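Local coordinates for BamL (Bacillus amyloliquefaciens, PDB 4KVZ), which probably transfers methyl groups from S-adenosylmethionine to a nitrogen atom during plantazolicin biosynthesis, and here holds the spent cofactor S-adenosyl-L-homocysteine, at residues I15-W20 with K184-A189; R59-V64 with S80-I85; I130-G135 with I159-R164. One frame throughout, in Å; residues are numbered along the deposited sequence.

Interaction 1 (I15-W20 with K184-A189); sequences IQAQTW and KDQYRA. With SAH (S-adenosyl-L-homocysteine), chain B.
The indole of Trp-20 turns its NE1 edge to the carboxylate of Asp-185, with OD2 close to the ring plane and the two planes 62° apart. Ala-17 O also lies in the ring plane, off CD1; outside the pair, Lys-26 makes a cation-pi contact with the indole and Tyr-182 meets it edge-to-face. Helices 11-22 and 177-188 pack here roughly antiparallel; the axes of 15-20 and 184-188 approach to 8.1 Å at 141°. Trp-20 NE1 donates to Asp-185 OD2 over 2.8 Å in an almost straight bond, on the anti lone pair. Gln-16 NE2 reaches that oxygen too, at 2.8 Å, but from above the carboxylate plane; its chain leaves with CG beside the carbonyl carbon (chi1 176°) and bends at chi2 to bring the amide round. Asp-185 OD1 forms a salt bridge with Arg-188 NH1 at 2.9 Å, one turn on, so three donors hold the carboxylate. An asparagine here would probably leave Arg-188 without its charged mate and set an amide N-H against one of the three donors. Beside this polar group the backbones come close over two alanines, Ala-17 CB 3.8 Å from Ala-189 CB. Away from this interface, Gln-18 faces the bound S-adenosyl-L-homocysteine, its OE1 3.1 Å from the adenine C8.

Interaction 2 (R59-V64 with S80-I85); sequences REPYSV and SRFQKI
Ile-85 pushes its CD1 into a hollow lined by Pro-61 and Val-64, ending 3.6 Å from Pro-61 O and 4.1 Å from Val-64 CG2. Behind that tip its CG1 lies along the backbone of Tyr-62, 3.7 Å from the carbonyl O. CG1 stands opposite the backbone N (chi1 -173°), which carries CD1 out toward Pro-61 and Val-64. Phe-82 is the second bump: its CZ comes to 4.4 Å from Pro-61 CD, while Glu-60 OE1 sits at the ring edge, near its plane, 3.4 Å from CZ. Pro-61 thus touches both bumps, and Leu-50 of helix 24-57 also packs on Pro-61 and Phe-82. The contact belongs to a beta-alpha-beta unit of the Rossmann-like methyltransferase fold, joining the entry to strand 63-67 with the turn that leads from helix 73-81 into strand 86-91. At the exposed side, Lys-84 stretches out and bends only at chi4, bringing NZ beside the phenol of Tyr-62. A water fills the notch between them: it donates to Tyr-62 O, accepts from Lys-84 NZ at 2.7 Å, and rests over the centre of the Tyr-62 ring.

Interaction 3 (I130-G135 with I159-R164); sequences IHLCFG and IVDLDR. With SAH (S-adenosyl-L-homocysteine), chain B.
Ile-130 and Ile-159 lie side by side on one face of the sheet, CD1 of Ile-130 against CG1 of Ile-159 at 3.7 Å. Phe-134 closes over Ile-159, its ring taking CD1 on one face and its CB 4.0 Å from CG2; the first torsion (chi1 -167°) carries the ring over Ile-159, where Val-144 and Phe-196 of two helices also meet it. On the other face, His-131 and Val-160 point the same way, and helix 24-57 covers the histidine. Strands 125-131 and 155-162 run parallel here, central neighbours in the Rossmann-like sheet of the methyltransferase. Val-160 N donates to Ile-130 O, and Leu-132 N returns a short bond of 2.7 Å to Val-160 O, nearly along the C=O axis. A water in the turn after strand 125-131 donates to Ile-130 O and Val-160 O and accepts from Phe-134 N, tying the start of the 3-10 turn to both strands. Farther out, Asp-161 OD2 takes a weak bond from Gly-135 N at 3.0 Å, while a second water donates to Asp-161 OD1 and accepts, at a long 3.3 Å, from Gly-135 N. At the strand end, His-131 O accepts from the amino N of S-adenosyl-L-homocysteine at 2.8 Å, and Cys-133 CB lies 3.7 Å from the ribose O4'. On the strand side away from Val-160, that carbonyl's partial negative charge would suit the amino group if protonated.

Overall arrangement
Interaction 1 brings together distant parts of the chain, and the other two fall within the span between its segments, interaction 2 ahead of interaction 3. Interactions 2 and 3 share the sheet of the Rossmann-like domain, where strands 63-67 and 125-131 are neighbours, yet their centres are 24 Å apart. Interactions 1 and 3 lie about 12 Å apart between centres and touch, Arg-164 NH2 probably bonding to Arg-188 O; both reach S-adenosyl-L-homocysteine. Interaction 2, 33 Å from interaction 1 between centres, sits on the opposite side of the chain's centre. Helix 11-22, near the N-terminus, is thereby joined to the domain beside the cofactor site, while interaction 2 lies where strand 63-67 begins, away from the cofactor.

Interaction 1 (I15-W20 with K184-A189)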
loop_
_atom_site.group_PDB
_atom_site.type_symbol
_atom_site.label_atom_id
_atom_site.label_comp_id
_atom_site.label_asym_id
_atom_site.label_seq_id
_atom_site.Cartn_x
_atom_site.Cartn_y
_atom_site.Cartn_z
ATOM N N ILE A 15 -10.839 -1.621 14.143
ATOM C CA ILE A 15 -11.289 -0.381 14.792
ATOM C C ILE A 15 -10.228 0.138 15.767
ATOM O O ILE A 15 -9.893 1.330 15.752
ATOM C CB ILE A 15 -12.652 -0.557 15.514
ATOM C CG1 ILE A 15 -13.781 -0.800 14.494
ATOM C CG2 ILE A 15 -12.965 0.632 16.424
ATOM C CD1 ILE A 15 -14.305 0.443 13.801
ATOM N N GLN A 16 -9.702 -0.756 16.600
ATOM C CA GLN A 16 -8.670 -0.387 17.571
ATOM C C GLN A 16 -7.377 0.107 16.892
ATOM O O GLN A 16 -6.789 1.108 17.316
ATOM C CB GLN A 16 -8.402 -1.539 18.551
ATOM C CG GLN A 16 -7.284 -1.296 19.558
ATOM C CD GLN A 16 -7.527 -0.103 20.472
ATOM O OE1 GLN A 16 -8.666 0.321 20.684
ATOM N NE2 GLN A 16 -6.447 0.434 21.036
ATOM N N ALA A 17 -6.941 -0.584 15.838
ATOM C CA ALA A 17 -5.756 -0.145 15.101
ATOM C C ALA A 17 -5.933 1.280 14.568
ATOM O O ALA A 17 -4.993 2.087 14.606
ATOM C CB ALA A 17 -5.429 -1.112 13.974
ATOM N N GLN A 18 -7.138 1.604 14.103
ATOM C CA GLN A 18 -7.409 2.913 13.479
ATOM C C GLN A 18 -7.440 4.093 14.469
ATOM O O GLN A 18 -7.306 5.239 14.060
ATOM C CB GLN A 18 -8.677 2.866 12.613
ATOM C CG GLN A 18 -9.217 4.210 12.099
ATOM C CD GLN A 18 -8.235 5.008 11.236
ATOM O OE1 GLN A 18 -7.169 4.523 10.850
ATOM N NE2 GLN A 18 -8.605 6.251 10.927
ATOM N N THR A 19 -7.592 3.807 15.762
ATOM C CA THR A 19 -7.513 4.860 16.794
ATOM C C THR A 19 -6.161 5.594 16.759
ATOM O O THR A 19 -6.067 6.767 17.134
ATOM C CB THR A 19 -7.790 4.317 18.222
ATOM O OG1 THR A 19 -6.759 3.405 18.627
ATOM C CG2 THR A 19 -9.136 3.606 18.271
ATOM N N TRP A 20 -5.133 4.904 16.282
ATOM C CA TRP A 20 -3.782 5.456 16.240
ATOM C C TRP A 20 -3.587 6.497 15.148
ATOM O O TRP A 20 -2.513 7.106 15.053
ATOM C CB TRP A 20 -2.749 4.329 16.125
ATOM C CG TRP A 20 -2.646 3.553 17.397
ATOM C CD1 TRP A 20 -3.387 2.450 17.755
ATOM C CD2 TRP A 20 -1.782 3.835 18.506
ATOM N NE1 TRP A 20 -3.023 2.028 19.014
ATOM C CE2 TRP A 20 -2.037 2.853 19.496
ATOM C CE3 TRP A 20 -0.813 4.813 18.756
ATOM C CZ2 TRP A 20 -1.356 2.825 20.721
ATOM C CZ3 TRP A 20 -0.135 4.789 19.988
ATOM C CH2 TRP A 20 -0.412 3.801 20.948
ATOM N N LYS A 184 1.540 -3.431 18.441
ATOM C CA LYS A 184 0.657 -4.520 18.875
ATOM C C LYS A 184 -0.749 -4.358 18.317
ATOM O O LYS A 184 -1.328 -5.313 17.779
ATOM C CB LYS A 184 0.636 -4.640 20.395
ATOM C CG LYS A 184 1.844 -5.362 20.940
ATOM C CD LYS A 184 1.780 -5.428 22.455
ATOM C CE LYS A 184 2.938 -6.235 23.002
ATOM N NZ LYS A 184 3.093 -5.973 24.458
ATOM N N ASP A 185 -1.289 -3.144 18.415
ATOM C CA ASP A 185 -2.621 -2.863 17.884
ATOM C C ASP A 185 -2.671 -3.030 16.362
ATOM O O ASP A 185 -3.613 -3.618 15.834
ATOM C CB ASP A 185 -3.099 -1.467 18.293
ATOM C CG ASP A 185 -3.630 -1.412 19.722
ATOM O OD1 ASP A 185 -3.792 -2.475 20.355
ATOM O OD2 ASP A 185 -3.896 -0.292 20.208
ATOM N N GLN A 186 -1.663 -2.519 15.660
ATOM C CA GLN A 186 -1.598 -2.700 14.208
ATOM C C GLN A 186 -1.518 -4.176 13.819
ATOM O O GLN A 186 -2.220 -4.608 12.907
ATOM C CB GLN A 186 -0.431 -1.925 13.579
ATOM C CG GLN A 186 -0.394 -0.438 13.925
ATOM C CD GLN A 186 -1.731 0.263 13.777
ATOM O OE1 GLN A 186 -2.282 0.798 14.755
ATOM N NE2 GLN A 186 -2.264 0.271 12.563
ATOM N N TYR A 187 -0.673 -4.946 14.502
ATOM C CA TYR A 187 -0.521 -6.363 14.156
ATOM C C TYR A 187 -1.759 -7.179 14.479
ATOM O O TYR A 187 -2.067 -8.137 13.771
ATOM C CB TYR A 187 0.711 -6.990 14.799
ATOM C CG TYR A 187 1.937 -6.803 13.956
ATOM C CD1 TYR A 187 2.235 -7.695 12.931
ATOM C CD2 TYR A 187 2.780 -5.711 14.150
ATOM C CE1 TYR A 187 3.347 -7.522 12.132
ATOM C CE2 TYR A 187 3.902 -5.526 13.349
ATOM C CZ TYR A 187 4.178 -6.432 12.345
ATOM O OH TYR A 187 5.289 -6.265 11.550
ATOM N N ARG A 188 -2.477 -6.800 15.531
ATOM C CA ARG A 188 -3.699 -7.527 15.870
ATOM C C ARG A 188 -4.737 -7.429 14.747
ATOM O O ARG A 188 -5.527 -8.350 14.555
ATOM C CB ARG A 188 -4.279 -7.067 17.204
ATOM C CG ARG A 188 -5.128 -8.140 17.866
ATOM C CD ARG A 188 -5.839 -7.624 19.099
ATOM N NE ARG A 188 -4.947 -7.511 20.251
ATOM C CZ ARG A 188 -4.463 -6.364 20.716
ATOM N NH1 ARG A 188 -4.754 -5.217 20.112
ATOM N NH2 ARG A 188 -3.673 -6.370 21.774
ATOM N N ALA A 189 -4.697 -6.333 13.988
ATOM C CA ALA A 189 -5.615 -6.104 12.873
ATOM C C ALA A 189 -5.181 -6.781 11.567
ATOM O O ALA A 189 -5.960 -6.862 10.616
ATOM C CB ALA A 189 -5.801 -4.606 12.647
HETATM N N SAH B . -0.018 5.025 2.893
HETATM C CA SAH B . 0.586 5.641 4.075
HETATM C CB SAH B . -0.080 5.109 5.341
HETATM C CG SAH B . -0.205 6.238 6.358
HETATM S SD SAH B . -0.739 5.611 7.928
HETATM C C SAH B . 2.045 5.315 4.135
HETATM O O SAH B . 2.492 4.329 3.566
HETATM O OXT SAH B . 2.830 6.033 4.752
HETATM C "C5'" SAH B . -2.353 4.986 7.580
HETATM C "C4'" SAH B . -3.212 6.074 6.943
HETATM O "O4'" SAH B . -4.461 5.523 6.527
HETATM C "C3'" SAH B . -3.537 7.219 7.904
HETATM O "O3'" SAH B . -3.150 8.464 7.303
HETATM C "C2'" SAH B . -5.040 7.149 8.083
HETATM O "O2'" SAH B . -5.643 8.428 8.277
HETATM C "C1'" SAH B . -5.480 6.496 6.789
HETATM N N9 SAH B . -6.797 5.814 6.846
HETATM C C8 SAH B . -7.232 4.967 7.801
HETATM N N7 SAH B . -8.477 4.512 7.504
HETATM C C5 SAH B . -8.840 5.077 6.336
HETATM C C6 SAH B . -10.025 5.051 5.453
HETATM N N6 SAH B . -11.108 4.288 5.762
HETATM N N1 SAH B . -9.990 5.796 4.327
HETATM C C2 SAH B . -8.934 6.568 3.981
HETATM N N3 SAH B . -7.830 6.637 4.747
HETATM C C4 SAH B . -7.731 5.937 5.910
#

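Interaction 2 (R59-V64 with S80-I85)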
loop_
_atom_site.group_PDB
_atom_site.type_symbol
_atom_site.label_atom_id
_atom_site.label_comp_id
_atom_site.label_asym_id
_atom_site.label_seq_id
_atom_site.Cartn_x
_atom_site.Cartn_y
_atom_site.Cartn_z
ATOM N N ARG A 59 4.719 0.335 -21.000
ATOM C CA ARG A 59 4.476 1.765 -21.000
ATOM C C ARG A 59 4.529 2.263 -19.555
ATOM O O ARG A 59 4.492 1.465 -18.618
ATOM C CB ARG A 59 3.113 2.100 -21.628
ATOM C CG ARG A 59 1.924 1.302 -21.089
ATOM C CD ARG A 59 0.594 1.999 -21.385
ATOM N NE ARG A 59 0.410 3.110 -20.459
ATOM C CZ ARG A 59 -0.685 3.357 -19.736
ATOM N NH1 ARG A 59 -1.783 2.617 -19.836
ATOM N NH2 ARG A 59 -0.679 4.399 -18.936
ATOM N N GLU A 60 4.609 3.576 -19.390
ATOM C CA GLU A 60 4.571 4.208 -18.071
ATOM C C GLU A 60 3.127 4.472 -17.657
ATOM O O GLU A 60 2.256 4.627 -18.518
ATOM C CB GLU A 60 5.353 5.529 -18.096
ATOM C CG GLU A 60 6.861 5.381 -18.254
ATOM C CD GLU A 60 7.528 4.632 -17.110
ATOM O OE1 GLU A 60 7.131 4.816 -15.938
ATOM O OE2 GLU A 60 8.473 3.856 -17.382
ATOM N N PRO A 61 2.862 4.541 -16.341
ATOM C CA PRO A 61 1.484 4.829 -15.930
ATOM C C PRO A 61 1.146 6.274 -16.218
ATOM O O PRO A 61 2.044 7.119 -16.239
ATOM C CB PRO A 61 1.509 4.596 -14.420
ATOM C CG PRO A 61 2.928 4.828 -14.021
ATOM C CD PRO A 61 3.756 4.344 -15.185
ATOM N N TYR A 62 -0.143 6.541 -16.403
ATOM C CA TYR A 62 -0.654 7.857 -16.769
ATOM C C TYR A 62 -1.369 8.476 -15.578
ATOM O O TYR A 62 -1.625 9.684 -15.546
ATOM C CB TYR A 62 -1.670 7.662 -17.891
ATOM C CG TYR A 62 -2.031 8.860 -18.730
ATOM C CD1 TYR A 62 -1.104 9.420 -19.606
ATOM C CD2 TYR A 62 -3.321 9.395 -18.696
ATOM C CE1 TYR A 62 -1.440 10.491 -20.414
ATOM C CE2 TYR A 62 -3.669 10.472 -19.494
ATOM C CZ TYR A 62 -2.722 11.013 -20.351
ATOM O OH TYR A 62 -3.049 12.083 -21.157
ATOM N N SER A 63 -1.738 7.635 -14.614
ATOM C CA SER A 63 -2.526 8.085 -13.476
ATOM C C SER A 63 -2.223 7.175 -12.296
ATOM O O SER A 63 -2.046 5.976 -12.476
ATOM C CB SER A 63 -4.016 8.029 -13.803
ATOM O OG SER A 63 -4.367 6.745 -14.304
ATOM N N VAL A 64 -2.123 7.759 -11.107
ATOM C CA VAL A 64 -1.932 6.967 -9.883
ATOM C C VAL A 64 -2.872 7.502 -8.798
ATOM O O VAL A 64 -2.991 8.711 -8.587
ATOM C CB VAL A 64 -0.456 6.967 -9.382
ATOM C CG1 VAL A 64 -0.312 6.118 -8.129
ATOM C CG2 VAL A 64 0.504 6.437 -10.448
ATOM N N SER A 80 7.590 14.515 -8.665
ATOM C CA SER A 80 8.943 14.916 -9.074
ATOM C C SER A 80 9.522 13.981 -10.120
ATOM O O SER A 80 10.370 14.377 -10.912
ATOM C CB SER A 80 9.895 15.016 -7.881
ATOM O OG SER A 80 9.628 16.191 -7.147
ATOM N N ARG A 81 9.059 12.738 -10.116
ATOM C CA ARG A 81 9.524 11.737 -11.065
ATOM C C ARG A 81 9.059 12.042 -12.489
ATOM O O ARG A 81 9.865 12.031 -13.425
ATOM C CB ARG A 81 9.049 10.347 -10.625
ATOM C CG ARG A 81 9.416 9.202 -11.562
ATOM C CD ARG A 81 10.916 9.065 -11.805
ATOM N NE ARG A 81 11.615 8.643 -10.600
ATOM C CZ ARG A 81 11.829 7.380 -10.246
ATOM N NH1 ARG A 81 11.432 6.372 -11.014
ATOM N NH2 ARG A 81 12.475 7.131 -9.122
ATOM N N PHE A 82 7.764 12.317 -12.643
ATOM C CA PHE A 82 7.161 12.528 -13.962
ATOM C C PHE A 82 6.765 13.979 -14.182
ATOM O O PHE A 82 6.253 14.631 -13.284
ATOM C CB PHE A 82 5.901 11.667 -14.134
ATOM C CG PHE A 82 6.146 10.186 -14.034
ATOM C CD1 PHE A 82 6.556 9.457 -15.149
ATOM C CD2 PHE A 82 5.946 9.513 -12.831
ATOM C CE1 PHE A 82 6.776 8.085 -15.063
ATOM C CE2 PHE A 82 6.163 8.144 -12.740
ATOM C CZ PHE A 82 6.575 7.430 -13.857
ATOM N N GLN A 83 6.975 14.471 -15.399
ATOM C CA GLN A 83 6.546 15.821 -15.747
ATOM C C GLN A 83 5.025 15.915 -15.842
ATOM O O GLN A 83 4.416 16.879 -15.362
ATOM C CB GLN A 83 7.187 16.255 -17.064
ATOM C CG GLN A 83 6.676 17.585 -17.568
ATOM C CD GLN A 83 7.679 18.272 -18.474
ATOM O OE1 GLN A 83 7.559 18.223 -19.698
ATOM N NE2 GLN A 83 8.680 18.894 -17.879
ATOM N N LYS A 84 4.411 14.915 -16.462
ATOM C CA LYS A 84 2.956 14.859 -16.533
ATOM C C LYS A 84 2.438 13.506 -16.040
ATOM O O LYS A 84 2.793 12.455 -16.590
ATOM C CB LYS A 84 2.467 15.128 -17.960
ATOM C CG LYS A 84 0.989 15.476 -18.041
ATOM C CD LYS A 84 0.470 15.354 -19.465
ATOM C CE LYS A 84 -1.042 15.177 -19.484
ATOM N NZ LYS A 84 -1.483 13.886 -18.874
ATOM N N ILE A 85 1.614 13.548 -14.993
ATOM C CA ILE A 85 0.971 12.343 -14.442
ATOM C C ILE A 85 -0.222 12.763 -13.587
ATOM O O ILE A 85 -0.144 13.727 -12.813
ATOM C CB ILE A 85 1.970 11.419 -13.675
ATOM C CG1 ILE A 85 1.302 10.088 -13.267
ATOM C CG2 ILE A 85 2.588 12.123 -12.467
ATOM C CD1 ILE A 85 2.267 8.931 -13.112
HETATM O O HOH W 1 -0.921 11.790 -17.264
#

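Interaction 3 (I130-G135 with I159-R164)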
loop_
_atom_site.group_PDB
_atom_site.type_symbol
_atom_site.label_atom_id
_atom_site.label_comp_id
_atom_site.label_asym_id
_atom_site.label_seq_id
_atom_site.Cartn_x
_atom_site.Cartn_y
_atom_site.Cartn_z
ATOM N N ILE A 130 -2.087 0.949 -2.108
ATOM C CA ILE A 130 -2.629 0.836 -0.746
ATOM C C ILE A 130 -1.476 0.378 0.137
ATOM O O ILE A 130 -1.215 -0.822 0.285
ATOM C CB ILE A 130 -3.819 -0.169 -0.638
ATOM C CG1 ILE A 130 -4.848 0.038 -1.761
ATOM C CG2 ILE A 130 -4.487 -0.057 0.731
ATOM C CD1 ILE A 130 -5.949 -1.014 -1.810
ATOM N N HIS A 131 -0.750 1.349 0.682
ATOM C CA HIS A 131 0.490 1.073 1.395
ATOM C C HIS A 131 0.336 1.194 2.905
ATOM O O HIS A 131 0.024 2.271 3.433
ATOM C CB HIS A 131 1.587 2.010 0.901
ATOM C CG HIS A 131 2.962 1.621 1.344
ATOM N ND1 HIS A 131 3.683 0.614 0.739
ATOM C CD2 HIS A 131 3.746 2.102 2.335
ATOM C CE1 HIS A 131 4.856 0.496 1.338
ATOM N NE2 HIS A 131 4.922 1.387 2.306
ATOM N N LEU A 132 0.542 0.071 3.585
ATOM C CA LEU A 132 0.540 -0.006 5.050
ATOM C C LEU A 132 -0.702 0.633 5.671
ATOM O O LEU A 132 -0.596 1.447 6.585
ATOM C CB LEU A 132 1.843 0.576 5.631
ATOM C CG LEU A 132 3.115 -0.189 5.214
ATOM C CD1 LEU A 132 4.367 0.504 5.732
ATOM C CD2 LEU A 132 3.053 -1.626 5.707
ATOM N N CYS A 133 -1.883 0.256 5.178
ATOM C CA CYS A 133 -3.131 0.764 5.744
ATOM C C CYS A 133 -4.353 -0.131 5.508
ATOM O O CYS A 133 -5.436 0.193 5.980
ATOM C CB CYS A 133 -3.441 2.181 5.247
ATOM S SG CYS A 133 -3.808 2.301 3.485
ATOM N N PHE A 134 -4.176 -1.237 4.784
ATOM C CA PHE A 134 -5.307 -2.093 4.387
ATOM C C PHE A 134 -6.017 -2.678 5.613
ATOM O O PHE A 134 -7.233 -2.844 5.606
ATOM C CB PHE A 134 -4.836 -3.201 3.429
ATOM C CG PHE A 134 -5.956 -3.940 2.731
ATOM C CD1 PHE A 134 -6.977 -3.250 2.076
ATOM C CD2 PHE A 134 -5.963 -5.331 2.699
ATOM C CE1 PHE A 134 -7.997 -3.940 1.429
ATOM C CE2 PHE A 134 -6.976 -6.025 2.048
ATOM C CZ PHE A 134 -7.988 -5.328 1.412
ATOM N N GLY A 135 -5.255 -2.927 6.675
ATOM C CA GLY A 135 -5.804 -3.463 7.932
ATOM C C GLY A 135 -6.593 -2.457 8.760
ATOM O O GLY A 135 -7.146 -2.810 9.805
ATOM N N ILE A 159 -1.004 -3.669 -3.053
ATOM C CA ILE A 159 -1.226 -3.590 -1.609
ATOM C C ILE A 159 -0.002 -4.110 -0.865
ATOM O O ILE A 159 0.460 -5.229 -1.125
ATOM C CB ILE A 159 -2.444 -4.454 -1.194
ATOM C CG1 ILE A 159 -3.699 -4.004 -1.950
ATOM C CG2 ILE A 159 -2.657 -4.402 0.316
ATOM C CD1 ILE A 159 -4.879 -4.951 -1.811
ATOM N N VAL A 160 0.526 -3.298 0.051
ATOM C CA VAL A 160 1.632 -3.703 0.914
ATOM C C VAL A 160 1.137 -3.586 2.346
ATOM O O VAL A 160 0.699 -2.515 2.774
ATOM C CB VAL A 160 2.900 -2.838 0.690
ATOM C CG1 VAL A 160 4.041 -3.281 1.592
ATOM C CG2 VAL A 160 3.352 -2.915 -0.756
ATOM N N ASP A 161 1.172 -4.684 3.093
ATOM C CA ASP A 161 0.667 -4.630 4.468
ATOM C C ASP A 161 1.386 -5.556 5.436
ATOM O O ASP A 161 2.186 -6.393 5.037
ATOM C CB ASP A 161 -0.846 -4.872 4.513
ATOM C CG ASP A 161 -1.538 -4.063 5.614
ATOM O OD1 ASP A 161 -0.875 -3.218 6.267
ATOM O OD2 ASP A 161 -2.753 -4.274 5.825
ATOM N N LEU A 162 1.113 -5.371 6.721
ATOM C CA LEU A 162 1.712 -6.193 7.759
ATOM C C LEU A 162 1.330 -7.660 7.601
ATOM O O LEU A 162 0.208 -7.980 7.222
ATOM C CB LEU A 162 1.282 -5.699 9.137
ATOM C CG LEU A 162 1.618 -4.267 9.551
ATOM C CD1 LEU A 162 1.164 -4.067 10.995
ATOM C CD2 LEU A 162 3.097 -3.931 9.380
ATOM N N ASP A 163 2.284 -8.539 7.892
ATOM C CA ASP A 163 2.035 -9.975 7.948
ATOM C C ASP A 163 1.864 -10.338 9.415
ATOM O O ASP A 163 2.769 -10.129 10.218
ATOM C CB ASP A 163 3.220 -10.733 7.341
ATOM C CG ASP A 163 3.033 -12.245 7.355
ATOM O OD1 ASP A 163 2.148 -12.758 8.078
ATOM O OD2 ASP A 163 3.783 -12.927 6.625
ATOM N N ARG A 164 0.699 -10.872 9.764
ATOM C CA ARG A 164 0.408 -11.234 11.152
ATOM C C ARG A 164 1.527 -12.049 11.796
ATOM O O ARG A 164 1.839 -11.871 12.974
ATOM C CB ARG A 164 -0.915 -11.988 11.228
ATOM C CG ARG A 164 -1.461 -12.139 12.636
ATOM C CD ARG A 164 -2.807 -12.844 12.627
ATOM N NE ARG A 164 -3.431 -12.763 13.942
ATOM C CZ ARG A 164 -4.146 -11.728 14.381
ATOM N NH1 ARG A 164 -4.652 -11.751 15.602
ATOM N NH2 ARG A 164 -4.358 -10.665 13.609
HETATM N N SAH B . -0.018 5.025 2.893
HETATM C CA SAH B . 0.586 5.641 4.075
HETATM C CB SAH B . -0.080 5.109 5.341
HETATM C CG SAH B . -0.205 6.238 6.358
HETATM S SD SAH B . -0.739 5.611 7.928
HETATM C C SAH B . 2.045 5.315 4.135
HETATM O O SAH B . 2.492 4.329 3.566
HETATM O OXT SAH B . 2.830 6.033 4.752
HETATM C "C5'" SAH B . -2.353 4.986 7.580
HETATM C "C4'" SAH B . -3.212 6.074 6.943
HETATM O "O4'" SAH B . -4.461 5.523 6.527
HETATM C "C3'" SAH B . -3.537 7.219 7.904
HETATM O "O3'" SAH B . -3.150 8.464 7.303
HETATM C "C2'" SAH B . -5.040 7.149 8.083
HETATM O "O2'" SAH B . -5.643 8.428 8.277
HETATM C "C1'" SAH B . -5.480 6.496 6.789
HETATM N N9 SAH B . -6.797 5.814 6.846
HETATM C C8 SAH B . -7.232 4.967 7.801
HETATM N N7 SAH B . -8.477 4.512 7.504
HETATM C C5 SAH B . -8.840 5.077 6.336
HETATM C C6 SAH B . -10.025 5.051 5.453
HETATM N N6 SAH B . -11.108 4.288 5.762
HETATM N N1 SAH B . -9.990 5.796 4.327
HETATM C C2 SAH B . -8.934 6.568 3.981
HETATM N N3 SAH B . -7.830 6.637 4.747
HETATM C C4 SAH B . -7.731 5.937 5.910
HETATM O O HOH W 2 -1.948 -1.729 2.956
HETATM O O HOH W 3 -2.504 -1.967 8.172
#